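Local structure of diaminopropionate ammonia-lyase (Escherichia coli, 4D9I) at residues I198-W201 with I202-Y206; E212-E215 with Q216-E219. The protein catalyses the pyridoxal 5'-phosphate-dependent alpha,beta-elimination of both L- and D-2,3-diaminopropionate to pyruvate and ammonia, working as a homodimer. All coordinates share one frame; numbering follows the deposited sequence.

Contact 1 of 2, residues I198-W201 with I202-Y206; sequences IPTW and IMQGY
Q204 lies alongside T200, four residues earlier, and reaches the indole of W201, three residues earlier, on the short alpha-helix 197-206 of this fold type II (tryptophan synthase beta-like) enzyme. The glutamine side chain can be followed outward. CB stands 3.6 Å from T200 O. CG, set opposite the carbonyl carbon and next to the backbone N (chi1 -66°), comes closer to the same oxygen, at 3.3 Å, and from there the chain runs extended back toward the preceding turn. CD lies 3.9 Å from T200 CG2, the two side chains pointing the same way. At the tip the amide divides its roles: NE2 passes T200 CG2 and donates a hydrogen bond to the backbone O of L23, while OE1 approaches the edge of the W201 ring near its plane, 3.7 Å from CD1, with amide and indole planes 44° apart. With an alanine here, L23 O would probably lose this donor, and a gap would open beside the T200 methyl and the indole edge. T200 OG1 is hydrogen-bonded to T196 O.

Along the backbone, four i to i+4 hydrogen bonds join the two halves; that from Q204 N to T200 O is the straightest, with an N-H...O angle of 166°. On another side of the helix, I198 and I202 pack together and continue onto L88 and A84 of helix 81-93, whereas M203 touches F24, L297 and A235. The two isoleucines meet through methyl groups, I198 CG2 lying 3.9 Å from I202 CD1.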
ATOM      1  N   ILE B 198       3.290  -1.874 -39.435  1.00 29.02           N
ATOM      2  CA  ILE B 198       3.428  -2.560 -38.157  1.00 27.39           C
ATOM      3  C   ILE B 198       2.864  -1.734 -36.976  1.00 26.30           C
ATOM      4  O   ILE B 198       2.007  -2.228 -36.254  1.00 25.32           O
ATOM      5  CB  ILE B 198       4.879  -3.091 -37.944  1.00 27.64           C
ATOM      6  CG1 ILE B 198       5.142  -4.262 -38.899  1.00 28.33           C
ATOM      7  CG2 ILE B 198       5.112  -3.500 -36.476  1.00 26.18           C
ATOM      8  CD1 ILE B 198       6.603  -4.501 -39.251  1.00 29.52           C
ATOM      9  N   PRO B 199       3.295  -0.462 -36.800  1.00 26.78           N
ATOM     10  CA  PRO B 199       2.684   0.336 -35.704  1.00 25.83           C
ATOM     11  C   PRO B 199       1.164   0.544 -35.810  1.00 25.61           C
ATOM     12  O   PRO B 199       0.501   0.681 -34.802  1.00 24.47           O
ATOM     13  CB  PRO B 199       3.384   1.704 -35.808  1.00 27.06           C
ATOM     14  CG  PRO B 199       4.168   1.684 -37.049  1.00 28.57           C
ATOM     15  CD  PRO B 199       4.406   0.257 -37.448  1.00 28.20           C
ATOM     16  N   THR B 200       0.620   0.595 -37.023  1.00 26.86           N
ATOM     17  CA  THR B 200      -0.825   0.591 -37.194  1.00 27.03           C
ATOM     18  C   THR B 200      -1.445  -0.669 -36.567  1.00 25.84           C
ATOM     19  O   THR B 200      -2.406  -0.567 -35.787  1.00 25.46           O
ATOM     20  CB  THR B 200      -1.205   0.723 -38.687  1.00 29.00           C
ATOM     21  OG1 THR B 200      -0.729   1.986 -39.178  1.00 30.37           O
ATOM     22  CG2 THR B 200      -2.718   0.658 -38.878  1.00 29.46           C
ATOM     23  N   TRP B 201      -0.891  -1.847 -36.872  1.00 25.61           N
ATOM     24  CA  TRP B 201      -1.430  -3.080 -36.292  1.00 24.84           C
ATOM     25  C   TRP B 201      -1.345  -3.056 -34.792  1.00 23.26           C
ATOM     26  O   TRP B 201      -2.275  -3.493 -34.094  1.00 22.48           O
ATOM     27  CB  TRP B 201      -0.711  -4.313 -36.810  1.00 25.27           C
ATOM     28  CG  TRP B 201      -1.104  -4.750 -38.206  1.00 27.09           C
ATOM     29  CD1 TRP B 201      -2.361  -4.693 -38.791  1.00 28.34           C
ATOM     30  CD2 TRP B 201      -0.242  -5.374 -39.215  1.00 28.27           C
ATOM     31  NE1 TRP B 201      -2.332  -5.201 -40.067  1.00 29.78           N
ATOM     32  CE2 TRP B 201      -1.093  -5.639 -40.377  1.00 29.74           C
ATOM     33  CE3 TRP B 201       1.104  -5.735 -39.269  1.00 28.18           C
ATOM     34  CZ2 TRP B 201      -0.595  -6.224 -41.535  1.00 30.89           C
ATOM     35  CZ3 TRP B 201       1.589  -6.326 -40.442  1.00 29.34           C
ATOM     36  CH2 TRP B 201       0.757  -6.568 -41.545  1.00 30.70           C
ATOM     37  N   ILE B 202      -0.218  -2.565 -34.289  1.00 22.77           N
ATOM     38  CA  ILE B 202       0.010  -2.490 -32.847  1.00 21.92           C
ATOM     39  C   ILE B 202      -1.053  -1.630 -32.162  1.00 21.84           C
ATOM     40  O   ILE B 202      -1.589  -2.009 -31.123  1.00 20.99           O
ATOM     41  CB  ILE B 202       1.430  -1.993 -32.518  1.00 21.85           C
ATOM     42  CG1 ILE B 202       2.450  -3.078 -32.872  1.00 22.39           C
ATOM     43  CG2 ILE B 202       1.541  -1.618 -31.040  1.00 20.99           C
ATOM     44  CD1 ILE B 202       3.890  -2.599 -32.935  1.00 23.13           C
ATOM     45  N   MET B 203      -1.375  -0.485 -32.769  1.00 23.00           N
ATOM     46  CA  MET B 203      -2.343   0.442 -32.197  1.00 23.23           C
ATOM     47  C   MET B 203      -3.756  -0.083 -32.258  1.00 23.26           C
ATOM     48  O   MET B 203      -4.547   0.125 -31.335  1.00 22.82           O
ATOM     49  CB  MET B 203      -2.272   1.789 -32.907  1.00 24.95           C
ATOM     50  CG  MET B 203      -1.029   2.560 -32.516  1.00 25.40           C
ATOM     51  SD  MET B 203      -0.769   3.942 -33.627  1.00 28.38           S
ATOM     52  CE  MET B 203      -2.119   5.015 -33.112  1.00 28.60           C
ATOM     53  N   GLN B 204      -4.073  -0.770 -33.346  1.00 23.77           N
ATOM     54  CA  GLN B 204      -5.350  -1.447 -33.450  1.00 24.20           C
ATOM     55  C   GLN B 204      -5.462  -2.567 -32.405  1.00 23.11           C
ATOM     56  O   GLN B 204      -6.510  -2.724 -31.762  1.00 23.37           O
ATOM     57  CB  GLN B 204      -5.541  -1.984 -34.862  1.00 25.31           C
ATOM     58  CG  GLN B 204      -5.659  -0.882 -35.909  1.00 26.94           C
ATOM     59  CD  GLN B 204      -5.690  -1.398 -37.343  1.00 28.47           C
ATOM     60  OE1 GLN B 204      -5.122  -2.430 -37.656  1.00 28.55           O
ATOM     61  NE2 GLN B 204      -6.349  -0.660 -38.222  1.00 30.26           N
ATOM     62  N   GLY B 205      -4.384  -3.330 -32.223  1.00 22.27           N
ATOM     63  CA  GLY B 205      -4.385  -4.396 -31.250  1.00 21.91           C
ATOM     64  C   GLY B 205      -4.620  -3.848 -29.849  1.00 21.38           C
ATOM     65  O   GLY B 205      -5.370  -4.436 -29.058  1.00 21.83           O
ATOM     66  N   TYR B 206      -3.994  -2.710 -29.543  1.00 20.80           N
ATOM     67  CA  TYR B 206      -4.133  -2.073 -28.215  1.00 20.11           C
ATOM     68  C   TYR B 206      -5.592  -1.770 -27.875  1.00 20.59           C
ATOM     69  O   TYR B 206      -5.976  -1.726 -26.705  1.00 20.20           O
ATOM     70  CB  TYR B 206      -3.384  -0.739 -28.163  1.00 19.66           C
ATOM     71  CG  TYR B 206      -1.876  -0.807 -28.096  1.00 19.47           C
ATOM     72  CD1 TYR B 206      -1.201  -1.994 -27.732  1.00 19.08           C
ATOM     73  CD2 TYR B 206      -1.123   0.329 -28.355  1.00 19.71           C
ATOM     74  CE1 TYR B 206       0.182  -2.026 -27.643  1.00 19.23           C
ATOM     75  CE2 TYR B 206       0.257   0.312 -28.267  1.00 20.08           C
ATOM     76  CZ  TYR B 206       0.901  -0.869 -27.931  1.00 19.82           C
ATOM     77  OH  TYR B 206       2.266  -0.871 -27.851  1.00 21.12           O
TER

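Contact 2 of 2, residues E212-E215 with Q216-E219; sequences EAVE and QMRE
A V214 chi1 of 170° sets CG1 across from the backbone N, while CG of R218 is placed opposite its own carbonyl carbon (chi1 -78°), and the two side chains run side by side from successive turns. R218 stays extended as far as NE, which carries its guanidinium across the valine: V214 CG1 sits over the centre of one face, 3.5 Å from R218 CZ, an apolar methyl against a flat cation. The aliphatic part of the arginine covers the carbonyl beneath it, R218 CG lying 3.4 Å from V214 O, the hydrogen-bond acceptor of R218 N at 2.8 Å. This is the i to i+4 pattern of the alpha-helix 208-220, whose V214 and M217 side chains pack on Y248 of helix 235-248. M217 bends at its thioether (chi3 -62°), and its CE ends 4.3 Å from V214 CG2. Q216 reaches back, extended, along the preceding turn, its OE1 3.1 Å from E212 O; both are acceptors, and K65 NZ, which also forms a salt bridge with E212 OE1, donates to Q216 OE1. E212 OE2 is hydrogen-bonded to Y42 OH, and Q216 NE2 donates to T45 O. On the solvent side, E215 makes a salt bridge with R33, and its OE2 remains 6.8 Å from OE1 of the like-charged E219.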
ATOM      1  N   GLU B 212     -12.929  -3.933 -24.313  1.00 25.79           N
ATOM      2  CA  GLU B 212     -13.266  -4.609 -23.056  1.00 25.92           C
ATOM      3  C   GLU B 212     -13.813  -3.648 -22.013  1.00 25.43           C
ATOM      4  O   GLU B 212     -14.828  -3.938 -21.382  1.00 26.75           O
ATOM      5  CB  GLU B 212     -12.052  -5.322 -22.457  1.00 24.61           C
ATOM      6  CG  GLU B 212     -11.571  -6.543 -23.218  1.00 24.94           C
ATOM      7  CD  GLU B 212     -10.280  -7.089 -22.642  1.00 24.15           C
ATOM      8  OE1 GLU B 212      -9.837  -6.557 -21.576  1.00 23.07           O
ATOM      9  OE2 GLU B 212      -9.715  -8.056 -23.232  1.00 24.36           O
ATOM     10  N   ALA B 213     -13.132  -2.515 -21.837  1.00 23.98           N
ATOM     11  CA  ALA B 213     -13.535  -1.507 -20.852  1.00 23.82           C
ATOM     12  C   ALA B 213     -14.921  -0.936 -21.136  1.00 25.31           C
ATOM     13  O   ALA B 213     -15.683  -0.718 -20.204  1.00 25.55           O
ATOM     14  CB  ALA B 213     -12.495  -0.386 -20.730  1.00 22.46           C
ATOM     15  N   VAL B 214     -15.245  -0.712 -22.413  1.00 26.06           N
ATOM     16  CA  VAL B 214     -16.556  -0.180 -22.778  1.00 28.19           C
ATOM     17  C   VAL B 214     -17.632  -1.210 -22.438  1.00 29.95           C
ATOM     18  O   VAL B 214     -18.638  -0.874 -21.831  1.00 30.75           O
ATOM     19  CB  VAL B 214     -16.644   0.240 -24.267  1.00 28.85           C
ATOM     20  CG1 VAL B 214     -18.079   0.554 -24.654  1.00 31.29           C
ATOM     21  CG2 VAL B 214     -15.800   1.473 -24.513  1.00 28.07           C
ATOM     22  N   GLU B 215     -17.395  -2.464 -22.826  1.00 30.62           N
ATOM     23  CA  GLU B 215     -18.275  -3.570 -22.457  1.00 32.58           C
ATOM     24  C   GLU B 215     -18.428  -3.613 -20.937  1.00 32.04           C
ATOM     25  O   GLU B 215     -19.522  -3.779 -20.432  1.00 33.77           O
ATOM     26  CB  GLU B 215     -17.708  -4.905 -22.951  1.00 33.16           C
ATOM     27  CG  GLU B 215     -18.630  -6.089 -22.694  1.00 36.19           C
ATOM     28  CD  GLU B 215     -17.996  -7.439 -23.031  1.00 36.93           C
ATOM     29  OE1 GLU B 215     -16.795  -7.494 -23.354  1.00 35.20           O
ATOM     30  OE2 GLU B 215     -18.709  -8.467 -22.963  1.00 39.53           O
ATOM     31  N   GLN B 216     -17.320  -3.483 -20.213  1.00 29.77           N
ATOM     32  CA  GLN B 216     -17.386  -3.524 -18.753  1.00 29.50           C
ATOM     33  C   GLN B 216     -18.167  -2.336 -18.180  1.00 29.90           C
ATOM     34  O   GLN B 216     -18.977  -2.515 -17.274  1.00 31.77           O
ATOM     35  CB  GLN B 216     -15.995  -3.615 -18.139  1.00 27.17           C
ATOM     36  CG  GLN B 216     -15.356  -4.983 -18.282  1.00 27.33           C
ATOM     37  CD  GLN B 216     -13.861  -4.918 -18.153  1.00 25.18           C
ATOM     38  OE1 GLN B 216     -13.224  -4.043 -18.733  1.00 24.29           O
ATOM     39  NE2 GLN B 216     -13.291  -5.821 -17.376  1.00 24.99           N
ATOM     40  N   MET B 217     -17.924  -1.135 -18.704  1.00 28.81           N
ATOM     41  CA  MET B 217     -18.663   0.056 -18.275  1.00 29.38           C
ATOM     42  C   MET B 217     -20.157  -0.073 -18.566  1.00 32.27           C
ATOM     43  O   MET B 217     -20.989   0.281 -17.725  1.00 33.40           O
ATOM     44  CB  MET B 217     -18.067   1.338 -18.867  1.00 27.93           C
ATOM     45  CG  MET B 217     -16.788   1.797 -18.165  1.00 25.50           C
ATOM     46  SD  MET B 217     -15.984   3.296 -18.803  1.00 24.26           S
ATOM     47  CE  MET B 217     -15.555   2.854 -20.481  1.00 24.07           C
ATOM     48  N   ARG B 218     -20.496  -0.612 -19.729  1.00 33.71           N
ATOM     49  CA  ARG B 218     -21.899  -0.868 -20.064  1.00 37.46           C
ATOM     50  C   ARG B 218     -22.554  -1.864 -19.099  1.00 39.21           C
ATOM     51  O   ARG B 218     -23.691  -1.667 -18.703  1.00 40.96           O
ATOM     52  CB  ARG B 218     -22.040  -1.325 -21.519  1.00 38.46           C
ATOM     53  CG  ARG B 218     -21.942  -0.195 -22.531  1.00 38.62           C
ATOM     54  CD  ARG B 218     -21.926  -0.744 -23.955  1.00 39.98           C
ATOM     55  NE  ARG B 218     -21.771   0.311 -24.955  1.00 40.33           N
ATOM     56  CZ  ARG B 218     -21.231   0.140 -26.165  1.00 40.57           C
ATOM     57  NH1 ARG B 218     -20.745  -1.038 -26.549  1.00 40.52           N
ATOM     58  NH2 ARG B 218     -21.128   1.173 -26.982  1.00 41.10           N
ATOM     59  N   GLU B 219     -21.832  -2.916 -18.708  1.00 39.19           N
ATOM     60  CA  GLU B 219     -22.360  -3.864 -17.714  1.00 41.85           C
ATOM     61  C   GLU B 219     -22.587  -3.181 -16.355  1.00 41.43           C
ATOM     62  O   GLU B 219     -23.524  -3.522 -15.626  1.00 43.08           O
ATOM     63  CB  GLU B 219     -21.435  -5.080 -17.555  1.00 42.45           C
ATOM     64  CG  GLU B 219     -21.927  -6.111 -16.534  1.00 46.17           C
ATOM     65  CD  GLU B 219     -21.031  -7.339 -16.436  1.00 47.21           C
ATOM     66  OE1 GLU B 219     -19.788  -7.180 -16.401  1.00 47.60           O
ATOM     67  OE2 GLU B 219     -21.568  -8.470 -16.391  1.00 50.32           O
TER

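Contacts 1 and 2 come in series on consecutive helices, 197-206 and 208-220, of the fold type II pyridoxal-phosphate enzyme chain. Their centres are 21 Å apart and their nearest atoms about 8 Å apart, so they do not touch. Contact 1 is the more central, about 12 Å from the chain centre and buried, against about 19 Å for the partly exposed contact 2. Helix 235-248 is a shared neighbour: A235 meets the first helix, and Y243, V247 and Y248 the second. Contact 1 also packs on helices 81-93 and 296-305, while contact 2 reaches strand 47-49 at one edge of the seven-stranded sheet. Both lie away from K77 and D120, the probable proton acceptors; each packs its own helix against its neighbours.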